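Local coordinates for HK97 Family Phage Portal Protein (Corynebacterium diphtheriae, PDB 3KDR) that probably forms the dodecameric ring at a capsid vertex of a tailed phage, through which DNA would be packaged and ejected, at the interface of chains A and B. Numbering follows the deposited sequence. Chains: chain A/B, HK97 Family Phage Portal Protein.

The interface of chains A and B. Residues chain A 220, 224, 228-230, 237-238; chain B 219, 233-236.
Chain A presents the C-terminal end of helix 208-226 and the loop after it, and chain B crosses them with the stretch that leaves the 3-10 helix 230-233, turning at B:Asp234 through a backbone of positive phi (55°) before B:Ala235 and B:Thr236 run on extended. In this phage portal protein of the HK97 family, deposited as a twelve-subunit assembly, the patch illustrates how copies of one chain can meet through the same region with non-equivalent residues in contact; the whole interface is not an exact two-fold. A:Arg224 supplies one polar grip. Its CG lies anti to the carbonyl carbon (chi1 -85°), and the chain is extended to NE, which donates a hydrogen bond of 2.7 Å to the main-chain O of B:Ile233. The bond is nearly straight, runs almost along the C=O axis and lies in the guanidinium plane; A:Arg224 NH2 adds a weak bond to B:Ile233 O at 3.3 Å. Within chain A, A:Val220 CG1 sits over the centre of one guanidinium face, 3.7 Å above it, and may help to hold its tilt, while the methyl CB of B:Ala219 approaches NH2 of A:Arg224 at 3.5 Å. B:Asp234 points the other way along the seam. With its CG anti to the carbonyl carbon, it brings OD1 to the backbone N of A:Ala230 at 3.1 Å, the N-H approaching from above the carboxylate plane. The opposite charges of A:Arg224 and B:Asp234 do not touch, with NE and OD1 5.7 Å apart, although their attraction may still contribute. Across the B:Asp234 side chain, at about a right angle, lies A:Val237, whose CG1 meets CG2 of the poorly ordered B:Thr236 at 3.8 Å.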
# COMPACT_ATOMS: atom_id res chain seq x y z
N VAL A 220 -4.22 25.52 -3.40
CA VAL A 220 -4.39 25.08 -4.78
C VAL A 220 -5.31 26.09 -5.49
O VAL A 220 -5.15 26.37 -6.69
CB VAL A 220 -5.02 23.69 -4.81
CG1 VAL A 220 -5.43 23.25 -6.25
CG2 VAL A 220 -4.07 22.70 -4.22
N ARG A 224 -4.47 28.44 -8.70
CA ARG A 224 -5.35 28.52 -9.85
C ARG A 224 -5.58 29.91 -10.21
O ARG A 224 -5.49 30.27 -11.33
CB ARG A 224 -6.69 27.87 -9.54
CG ARG A 224 -6.71 26.35 -9.77
CD ARG A 224 -7.86 25.75 -9.02
NE ARG A 224 -7.89 24.30 -9.07
CZ ARG A 224 -8.63 23.58 -8.24
NH1 ARG A 224 -9.33 24.18 -7.33
NH2 ARG A 224 -8.65 22.29 -8.31
N VAL A 228 -0.60 29.57 -11.73
CA VAL A 228 0.61 28.83 -11.53
C VAL A 228 0.23 27.39 -11.20
O VAL A 228 -0.84 27.13 -10.72
CB VAL A 228 1.38 29.44 -10.40
CG1 VAL A 228 2.72 28.96 -10.51
CG2 VAL A 228 1.44 30.94 -10.50
N PRO A 229 1.06 26.42 -11.52
CA PRO A 229 0.76 25.10 -11.07
C PRO A 229 0.87 24.93 -9.59
O PRO A 229 1.83 25.39 -8.98
CB PRO A 229 1.86 24.28 -11.73
CG PRO A 229 2.08 24.93 -12.95
CD PRO A 229 2.00 26.38 -12.64
N ALA A 230 -0.06 24.20 -9.00
CA ALA A 230 -0.01 24.03 -7.58
C ALA A 230 1.31 23.40 -7.10
O ALA A 230 1.71 23.67 -6.03
CB ALA A 230 -1.21 23.24 -7.11
N VAL A 237 -1.34 17.64 -4.94
CA VAL A 237 -2.41 17.13 -5.79
C VAL A 237 -2.35 15.62 -5.84
O VAL A 237 -1.49 15.06 -6.53
CB VAL A 237 -2.25 17.65 -7.21
CG1 VAL A 237 -3.39 17.15 -8.08
CG2 VAL A 237 -2.13 19.16 -7.20
N GLY A 238 -3.23 14.94 -5.12
CA GLY A 238 -3.24 13.45 -5.08
C GLY A 238 -2.25 12.72 -6.02
O GLY A 238 -2.63 11.78 -6.72
N ALA B 219 -14.34 20.97 -8.70
CA ALA B 219 -13.28 21.43 -9.55
C ALA B 219 -13.28 20.59 -10.86
O ALA B 219 -13.10 21.10 -11.93
CB ALA B 219 -12.02 21.34 -8.83
N ILE B 233 -6.01 22.10 -14.25
CA ILE B 233 -6.31 23.08 -13.24
C ILE B 233 -6.02 22.45 -11.88
O ILE B 233 -6.60 22.80 -10.84
CB ILE B 233 -7.76 23.57 -13.31
CG1 ILE B 233 -8.73 22.46 -12.95
CG2 ILE B 233 -8.09 24.03 -14.64
CD1 ILE B 233 -10.11 22.98 -12.79
N ASP B 234 -5.13 21.49 -11.90
CA ASP B 234 -4.74 20.82 -10.66
C ASP B 234 -5.88 20.21 -9.86
O ASP B 234 -5.85 20.29 -8.69
CB ASP B 234 -3.92 21.77 -9.81
CG ASP B 234 -2.67 22.26 -10.54
OD1 ASP B 234 -2.54 23.48 -10.77
OD2 ASP B 234 -1.82 21.40 -10.88
N ALA B 235 -6.85 19.60 -10.54
CA ALA B 235 -7.95 18.84 -9.97
C ALA B 235 -7.53 17.38 -9.99
O ALA B 235 -6.87 16.96 -10.90
CB ALA B 235 -9.17 19.01 -10.78
N THR B 236 -7.90 16.60 -9.00
CA THR B 236 -7.28 15.32 -8.82
C THR B 236 -8.24 14.27 -9.30
O THR B 236 -9.44 14.35 -9.01
CB THR B 236 -6.86 15.07 -7.34
OG1 THR B 236 -7.82 14.28 -6.68
CG2 THR B 236 -6.75 16.36 -6.54